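Long-range contacts in LPXTG-motif cell wall anchor domain protein (Mobiluncus mulieris, PDB 5U5O), which probably serves in bacterial adhesion as a giant cell-wall-attached protein, of which this piece holds two Ig-like domains braced by intramolecular disulfide, isopeptide and ester cross-links: residues 171-176 against 228-233; 194-199 against 209-214. One frame throughout, in Å; residues are numbered along the deposited sequence.

Both contacts lie in the second of the two domains, and their centres are about 6 Å apart. From the N terminus, the chain first lays down 171-176 at the end of the long strand 150-178. It then forms the hairpin of strands 193-200 and 205-212, whose short loop is closed by interaction 2, 194-199 against 209-214. Only later does 228-233 complete interaction 1, so interaction 2 is nested inside the larger loop that interaction 1 closes. Interaction 1 packs two sheets face to face, whereas interaction 2 joins strands within one sheet. Strand 226-232 borders strand 193-200, and Gly214 N, probably hydrogen-bonded to Lys175 O, ties the hairpin back to 171-176.

Interaction 1 (171-176 against 228-233); sequences LKLTKT and CTISED
Strands 171-176 and 228-232 face each other across the core of a beta-sandwich, 10.3 Å apart between axes, with no hydrogen bond between them. Packing is tightest at Leu171: CG anti to the backbone N (chi1 179°) and chi2 at 55° together put CD2 against Cys228 SG. The 2.7 Å between that CD2 and SG is shorter than normal packing allows, but Cys228, which forms a disulfide with Cys200, is modelled in two conformers, so this may hold for only one. Next along, Leu173 CD2 meets Ile230 CG2 tip to tip at 3.9 Å, branched aliphatics suiting a buried interior. The strands then spread, and longer side chains span the gap. Lys175, bent at chi2 and chi4, crosses the extended Glu232 at about a right angle, CE lying 3.3 Å from OE2. Lys175 NZ is covalently joined to Asn288 CG, an isopeptide bond, and its N-H reaches Thr176 O at 3.3 Å; the buried Glu232 beside it is consistent with the acidic residue that assists such bonds in related adhesins. By contrast, Lys172, Thr174, Thr229 and Ser231 face outward, partly exposed. Strands 216-223 and 281-291 flank 171-176, while strands 193-200 and 264-269 flank 228-232.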
ATOM      1  N   LEU A 171      18.215   0.763   1.417  1.00 16.03           N
ATOM      2  CA  LEU A 171      19.517   0.160   1.198  1.00 15.01           C
ATOM      3  C   LEU A 171      20.577   1.212   1.349  1.00 14.87           C
ATOM      4  O   LEU A 171      20.644   2.168   0.573  1.00 17.24           O
ATOM      5  CB  LEU A 171      19.577  -0.466  -0.184  1.00 14.36           C
ATOM      6  CG  LEU A 171      20.895  -1.133  -0.603  1.00 14.52           C
ATOM      7  CD1 LEU A 171      21.401  -2.201   0.356  1.00 12.53           C
ATOM      8  CD2 LEU A 171      20.677  -1.725  -1.982  1.00 17.19           C
ATOM      9  N   LYS A 172      21.460   0.997   2.331  1.00 13.97           N
ATOM     10  CA  LYS A 172      22.633   1.822   2.526  1.00 13.75           C
ATOM     11  C   LYS A 172      23.815   1.074   1.958  1.00 14.27           C
ATOM     12  O   LYS A 172      23.975  -0.127   2.225  1.00 16.13           O
ATOM     13  CB  LYS A 172      22.878   2.112   4.006  1.00 15.42           C
ATOM     14  CG  LYS A 172      24.050   3.054   4.257  1.00 18.02           C
ATOM     15  CD  LYS A 172      24.468   3.103   5.716  1.00 20.64           C
ATOM     16  CE  LYS A 172      23.399   3.730   6.584  1.00 26.21           C
ATOM     17  NZ  LYS A 172      23.914   4.067   7.937  1.00 31.25           N
ATOM     18  N   LEU A 173      24.673   1.772   1.249  1.00 14.13           N
ATOM     19  CA  LEU A 173      25.899   1.202   0.681  1.00 11.98           C
ATOM     20  C   LEU A 173      27.032   2.067   1.158  1.00 10.99           C
ATOM     21  O   LEU A 173      27.020   3.270   0.994  1.00 12.82           O
ATOM     22  CB  LEU A 173      25.833   1.228  -0.860  1.00 11.94           C
ATOM     23  CG  LEU A 173      27.088   0.682  -1.560  1.00 11.64           C
ATOM     24  CD1 LEU A 173      27.370  -0.791  -1.227  1.00 11.27           C
ATOM     25  CD2 LEU A 173      26.964   0.914  -3.062  1.00 12.51           C
ATOM     26  N   THR A 174      28.063   1.423   1.710  1.00 11.55           N
ATOM     27  CA  THR A 174      29.305   2.056   2.174  1.00 12.41           C
ATOM     28  C   THR A 174      30.464   1.451   1.376  1.00 12.28           C
ATOM     29  O   THR A 174      30.456   0.243   1.107  1.00 13.25           O
ATOM     30  CB  THR A 174      29.518   1.793   3.678  1.00 13.95           C
ATOM     31  OG1 THR A 174      28.419   2.330   4.413  1.00 15.30           O
ATOM     32  CG2 THR A 174      30.800   2.432   4.211  1.00 14.48           C
ATOM     33  N   LYS A 175      31.412   2.290   0.983  1.00 12.43           N
ATOM     34  CA  LYS A 175      32.620   1.823   0.278  1.00 11.31           C
ATOM     35  C   LYS A 175      33.814   1.788   1.214  1.00 12.40           C
ATOM     36  O   LYS A 175      34.089   2.764   1.898  1.00 14.21           O
ATOM     37  CB  LYS A 175      32.991   2.737  -0.896  1.00 11.53           C
ATOM     38  CG  LYS A 175      34.109   2.193  -1.793  1.00 12.44           C
ATOM     39  CD  LYS A 175      33.689   0.883  -2.431  1.00 13.62           C
ATOM     40  CE  LYS A 175      34.456   0.423  -3.644  1.00 14.25           C
ATOM     41  NZ  LYS A 175      35.818  -0.071  -3.322  1.00 14.87           N
ATOM     42  N   THR A 176      34.535   0.657   1.240  1.00 11.68           N
ATOM     43  CA  THR A 176      35.839   0.552   1.942  1.00 11.95           C
ATOM     44  C   THR A 176      36.871   0.108   0.930  1.00 12.01           C
ATOM     45  O   THR A 176      36.559  -0.359  -0.165  1.00 12.25           O
ATOM     46  CB  THR A 176      35.784  -0.429   3.129  1.00 12.51           C
ATOM     47  OG1 THR A 176      35.373  -1.700   2.651  1.00 13.52           O
ATOM     48  CG2 THR A 176      34.772   0.061   4.159  1.00 12.30           C
ATOM     49  N   CYS A 228      17.187  -6.093  -5.015  0.80 12.35           N
ATOM     50  CA  CYS A 228      17.986  -4.958  -5.393  0.80 12.03           C
ATOM     51  C   CYS A 228      19.368  -5.463  -5.891  0.80 10.95           C
ATOM     52  O   CYS A 228      19.974  -6.372  -5.244  0.80 13.45           O
ATOM     53  CB  CYS A 228      18.155  -4.132  -4.168  0.80 14.96           C
ATOM     54  SG  CYS A 228      19.496  -2.954  -4.122  0.80 15.09           S
ATOM     55  N   THR A 229      19.875  -4.908  -6.967  1.00 11.50           N
ATOM     56  CA  THR A 229      21.207  -5.207  -7.466  1.00 11.43           C
ATOM     57  C   THR A 229      22.094  -4.002  -7.250  1.00 11.02           C
ATOM     58  O   THR A 229      21.668  -2.839  -7.339  1.00 12.28           O
ATOM     59  CB  THR A 229      21.206  -5.657  -8.938  1.00 12.31           C
ATOM     60  OG1 THR A 229      20.691  -4.621  -9.784  1.00 13.05           O
ATOM     61  CG2 THR A 229      20.363  -6.915  -9.122  1.00 13.15           C
ATOM     62  N   ILE A 230      23.358  -4.298  -6.935  1.00 10.88           N
ATOM     63  CA  ILE A 230      24.393  -3.295  -6.777  1.00 11.25           C
ATOM     64  C   ILE A 230      25.477  -3.667  -7.779  1.00 11.05           C
ATOM     65  O   ILE A 230      25.981  -4.807  -7.752  1.00 13.82           O
ATOM     66  CB  ILE A 230      24.974  -3.345  -5.335  1.00 11.81           C
ATOM     67  CG1 ILE A 230      23.885  -3.120  -4.301  1.00 11.88           C
ATOM     68  CG2 ILE A 230      26.057  -2.293  -5.161  1.00 11.87           C
ATOM     69  CD1 ILE A 230      24.275  -3.529  -2.900  1.00 11.83           C
ATOM     70  N   SER A 231      25.900  -2.714  -8.596  0.80 11.28           N
ATOM     71  CA  SER A 231      26.889  -2.930  -9.643  0.80 11.17           C
ATOM     72  C   SER A 231      27.943  -1.859  -9.529  0.80 11.35           C
ATOM     73  O   SER A 231      27.628  -0.667  -9.626  0.80 12.81           O
ATOM     74  CB  SER A 231      26.241  -2.799 -11.030  0.80 11.43           C
ATOM     75  OG  SER A 231      25.154  -3.688 -11.195  0.80 13.69           O
ATOM     76  N   GLU A 232      29.193  -2.263  -9.320  1.00 11.24           N
ATOM     77  CA  GLU A 232      30.305  -1.324  -9.315  1.00 11.50           C
ATOM     78  C   GLU A 232      30.965  -1.276 -10.681  1.00 12.26           C
ATOM     79  O   GLU A 232      31.093  -2.292 -11.346  1.00 13.29           O
ATOM     80  CB  GLU A 232      31.363  -1.747  -8.280  1.00 11.35           C
ATOM     81  CG  GLU A 232      32.379  -0.655  -8.021  1.00 12.48           C
ATOM     82  CD  GLU A 232      33.368  -0.988  -6.929  1.00 13.94           C
ATOM     83  OE1 GLU A 232      33.120  -1.918  -6.125  1.00 15.68           O
ATOM     84  OE2 GLU A 232      34.374  -0.262  -6.894  1.00 16.77           O
ATOM     85  N   ASP A 233      31.442  -0.101 -11.077  1.00 12.46           N
ATOM     86  CA  ASP A 233      32.337   0.006 -12.211  1.00 12.66           C
ATOM     87  C   ASP A 233      33.735  -0.423 -11.785  1.00 12.89           C
ATOM     88  O   ASP A 233      34.562   0.392 -11.374  1.00 13.75           O
ATOM     89  CB  ASP A 233      32.333   1.450 -12.750  1.00 12.63           C
ATOM     90  CG  ASP A 233      33.183   1.634 -13.995  1.00 14.55           C
ATOM     91  OD1 ASP A 233      33.927   0.718 -14.416  1.00 16.38           O
ATOM     92  OD2 ASP A 233      33.086   2.731 -14.584  1.00 20.95           O
TER

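Interaction 2 (194-199 against 209-214); sequences YKFTVK and FTLKEG
Strands 193-200 and 205-212 form an antiparallel beta hairpin, and its second strand is an outer edge of a five-stranded sheet in this Ig-like domain. Two hydrogen-bonded pairs carry the register. Tyr194 N donates to Leu211 O at 2.8 Å from above the carbonyl plane, and Leu211 N returns a bond to Tyr194 O that lies in the plane. Phe196 N reaches Phe209 O, also at 2.8 Å, almost along the C=O axis, while Phe209 N gives the longer bond to Phe196 O, 3.0 Å. Tyr194 O receives a further CA-H contact from Thr210. Between these pairs, Lys195 and Thr210 form a non-hydrogen-bonded pair on the exposed face, where a long charged chain and a beta-branched hydroxyl suit contact with solvent. Toward strand 226-232, Lys195 O takes the N-H of Asp233, while Thr197 and Lys199 exchange backbone bonds with Ser231 and Thr229.

Aromatic and aliphatic groups fill the opposite face, toward the core. Phe209 CG sits in the crowded position between N and carbonyl carbon (chi1 54°), which brings the ring back across the partner strand. Phe196 CB lies over its face, a CH-pi contact of 4.2 Å to the centroid, and Val198 CG2 touches its edge.

Where the second strand gives way to a turn, Lys212 N bonds to Glu215 OE1, and Gly214 takes phi 87° and psi -10°, angles that crowd the preceding carbonyl O and suit a residue without a side chain. Tyr194 suits its border place, its ring buried, with Leu211 O at one edge, and its hydroxyl turned to a water. Glu213 OE1 is salt-bridged to Arg189 NE; it also accepts a hydrogen bond from that water, which stands 2.8 Å from Tyr194 OH and 3.0 Å from OE1.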
ATOM      1  N   TYR A 194      34.447   5.825  -6.670  1.00 12.71           N
ATOM      2  CA  TYR A 194      33.978   4.507  -7.051  1.00 11.89           C
ATOM      3  C   TYR A 194      32.516   4.595  -7.478  1.00 11.74           C
ATOM      4  O   TYR A 194      31.662   5.036  -6.709  1.00 13.64           O
ATOM      5  CB  TYR A 194      34.176   3.540  -5.873  1.00 11.92           C
ATOM      6  CG  TYR A 194      35.640   3.469  -5.376  1.00 12.57           C
ATOM      7  CD1 TYR A 194      36.583   2.722  -6.075  1.00 12.83           C
ATOM      8  CD2 TYR A 194      36.071   4.255  -4.318  1.00 12.48           C
ATOM      9  CE1 TYR A 194      37.907   2.662  -5.648  1.00 13.14           C
ATOM     10  CE2 TYR A 194      37.412   4.173  -3.861  1.00 12.46           C
ATOM     11  CZ  TYR A 194      38.308   3.419  -4.586  1.00 12.93           C
ATOM     12  OH  TYR A 194      39.656   3.301  -4.205  1.00 14.35           O
ATOM     13  N   LYS A 195      32.265   4.157  -8.701  1.00 11.41           N
ATOM     14  CA  LYS A 195      30.953   4.343  -9.319  1.00 11.90           C
ATOM     15  C   LYS A 195      30.074   3.132  -9.112  1.00 12.16           C
ATOM     16  O   LYS A 195      30.494   2.002  -9.384  1.00 13.32           O
ATOM     17  CB  LYS A 195      31.097   4.594 -10.804  1.00 13.26           C
ATOM     18  CG  LYS A 195      29.776   4.820 -11.504  1.00 16.90           C
ATOM     19  CD  LYS A 195      29.971   4.935 -13.001  1.00 18.94           C
ATOM     20  CE  LYS A 195      28.650   4.889 -13.756  1.00 20.54           C
ATOM     21  NZ  LYS A 195      28.862   5.161 -15.204  1.00 24.49           N
ATOM     22  N   PHE A 196      28.837   3.382  -8.677  1.00 12.04           N
ATOM     23  CA  PHE A 196      27.869   2.348  -8.418  1.00 11.12           C
ATOM     24  C   PHE A 196      26.549   2.645  -9.110  1.00 11.36           C
ATOM     25  O   PHE A 196      26.168   3.810  -9.322  1.00 13.98           O
ATOM     26  CB  PHE A 196      27.590   2.210  -6.930  1.00 11.41           C
ATOM     27  CG  PHE A 196      28.722   1.570  -6.186  1.00 11.38           C
ATOM     28  CD1 PHE A 196      28.789   0.194  -6.053  1.00 12.04           C
ATOM     29  CD2 PHE A 196      29.728   2.347  -5.641  1.00 11.65           C
ATOM     30  CE1 PHE A 196      29.845  -0.402  -5.372  1.00 12.27           C
ATOM     31  CE2 PHE A 196      30.799   1.757  -4.973  1.00 12.25           C
ATOM     32  CZ  PHE A 196      30.831   0.381  -4.826  1.00 12.28           C
ATOM     33  N   THR A 197      25.849   1.568  -9.434  1.00 11.29           N
ATOM     34  CA  THR A 197      24.467   1.615  -9.897  1.00 10.95           C
ATOM     35  C   THR A 197      23.656   0.654  -9.071  1.00 11.83           C
ATOM     36  O   THR A 197      24.021  -0.530  -8.952  1.00 13.16           O
ATOM     37  CB  THR A 197      24.378   1.253 -11.388  1.00 12.45           C
ATOM     38  OG1 THR A 197      25.269   2.096 -12.112  1.00 16.10           O
ATOM     39  CG2 THR A 197      22.987   1.441 -11.926  1.00 14.57           C
ATOM     40  N   VAL A 198      22.621   1.148  -8.408  1.00 11.67           N
ATOM     41  CA  VAL A 198      21.739   0.343  -7.572  1.00 10.98           C
ATOM     42  C   VAL A 198      20.383   0.301  -8.279  1.00 11.43           C
ATOM     43  O   VAL A 198      19.815   1.374  -8.682  1.00 12.08           O
ATOM     44  CB  VAL A 198      21.590   0.975  -6.190  1.00 11.48           C
ATOM     45  CG1 VAL A 198      20.520   0.272  -5.361  1.00 11.45           C
ATOM     46  CG2 VAL A 198      22.929   0.921  -5.467  1.00 11.42           C
ATOM     47  N   LYS A 199      19.837  -0.879  -8.490  1.00 11.19           N
ATOM     48  CA  LYS A 199      18.563  -1.046  -9.181  1.00 11.57           C
ATOM     49  C   LYS A 199      17.673  -1.890  -8.321  1.00 10.73           C
ATOM     50  O   LYS A 199      18.128  -2.898  -7.741  1.00 12.59           O
ATOM     51  CB  LYS A 199      18.801  -1.759 -10.491  1.00 11.91           C
ATOM     52  CG  LYS A 199      19.667  -0.994 -11.460  1.00 13.56           C
ATOM     53  CD  LYS A 199      19.766  -1.737 -12.785  1.00 16.50           C
ATOM     54  CE  LYS A 199      20.550  -0.940 -13.803  1.00 21.62           C
ATOM     55  NZ  LYS A 199      20.685  -1.646 -15.105  1.00 26.68           N
ATOM     56  N   PHE A 209      25.571   6.691  -8.793  1.00 11.96           N
ATOM     57  CA  PHE A 209      26.235   7.636  -7.926  1.00 12.95           C
ATOM     58  C   PHE A 209      27.662   7.146  -7.697  1.00 12.02           C
ATOM     59  O   PHE A 209      27.998   6.007  -8.042  1.00 13.29           O
ATOM     60  CB  PHE A 209      25.512   7.762  -6.584  1.00 12.20           C
ATOM     61  CG  PHE A 209      25.308   6.443  -5.900  1.00 11.51           C
ATOM     62  CD1 PHE A 209      24.192   5.657  -6.169  1.00 13.47           C
ATOM     63  CD2 PHE A 209      26.279   5.932  -5.018  1.00 11.72           C
ATOM     64  CE1 PHE A 209      24.034   4.405  -5.567  1.00 12.60           C
ATOM     65  CE2 PHE A 209      26.110   4.688  -4.420  1.00 12.03           C
ATOM     66  CZ  PHE A 209      24.998   3.918  -4.691  1.00 12.31           C
ATOM     67  N   THR A 210      28.463   8.027  -7.118  1.00 12.25           N
ATOM     68  CA  THR A 210      29.828   7.697  -6.740  1.00 13.13           C
ATOM     69  C   THR A 210      30.017   7.787  -5.247  1.00 12.26           C
ATOM     70  O   THR A 210      29.412   8.597  -4.556  1.00 14.38           O
ATOM     71  CB  THR A 210      30.837   8.647  -7.396  1.00 16.36           C
ATOM     72  OG1 THR A 210      30.708   9.949  -6.818  1.00 17.15           O
ATOM     73  CG2 THR A 210      30.610   8.718  -8.898  1.00 17.54           C
ATOM     74  N   LEU A 211      30.937   6.944  -4.750  1.00 11.62           N
ATOM     75  CA  LEU A 211      31.391   6.978  -3.370  1.00 12.02           C
ATOM     76  C   LEU A 211      32.901   7.045  -3.337  1.00 12.76           C
ATOM     77  O   LEU A 211      33.581   6.266  -4.011  1.00 14.34           O
ATOM     78  CB  LEU A 211      30.973   5.709  -2.623  1.00 11.27           C
ATOM     79  CG  LEU A 211      29.469   5.465  -2.508  1.00 12.35           C
ATOM     80  CD1 LEU A 211      29.242   4.102  -1.867  1.00 12.00           C
ATOM     81  CD2 LEU A 211      28.791   6.545  -1.687  1.00 13.20           C
ATOM     82  N   LYS A 212      33.419   7.987  -2.569  1.00 13.47           N
ATOM     83  CA  LYS A 212      34.820   7.893  -2.146  1.00 13.66           C
ATOM     84  C   LYS A 212      34.950   6.873  -1.006  1.00 12.89           C
ATOM     85  O   LYS A 212      33.982   6.423  -0.395  1.00 15.29           O
ATOM     86  CB  LYS A 212      35.382   9.258  -1.736  1.00 13.32           C
ATOM     87  CG  LYS A 212      35.324  10.264  -2.878  1.00 16.48           C
ATOM     88  CD  LYS A 212      36.052  11.563  -2.604  1.00 18.99           C
ATOM     89  CE  LYS A 212      36.125  12.402  -3.869  1.00 22.93           C
ATOM     90  NZ  LYS A 212      34.786  12.664  -4.461  1.00 29.09           N
ATOM     91  N   GLU A 213      36.181   6.465  -0.723  1.00 13.36           N
ATOM     92  CA  GLU A 213      36.442   5.547   0.369  1.00 13.00           C
ATOM     93  C   GLU A 213      35.837   6.103   1.647  1.00 13.65           C
ATOM     94  O   GLU A 213      36.062   7.266   1.986  1.00 16.54           O
ATOM     95  CB  GLU A 213      37.946   5.340   0.520  1.00 12.86           C
ATOM     96  CG  GLU A 213      38.339   4.421   1.658  1.00 12.67           C
ATOM     97  CD  GLU A 213      39.836   4.160   1.742  1.00 13.38           C
ATOM     98  OE1 GLU A 213      40.601   4.592   0.859  1.00 16.09           O
ATOM     99  OE2 GLU A 213      40.249   3.466   2.698  1.00 15.81           O
ATOM    100  N   GLY A 214      35.058   5.268   2.337  1.00 13.77           N
ATOM    101  CA  GLY A 214      34.430   5.650   3.596  1.00 14.98           C
ATOM    102  C   GLY A 214      33.082   6.349   3.498  1.00 15.85           C
ATOM    103  O   GLY A 214      32.411   6.550   4.516  1.00 17.95           O
TER
HETATM  104  O   HOH W   1      40.462   4.917  -2.122  1.00 16.39           O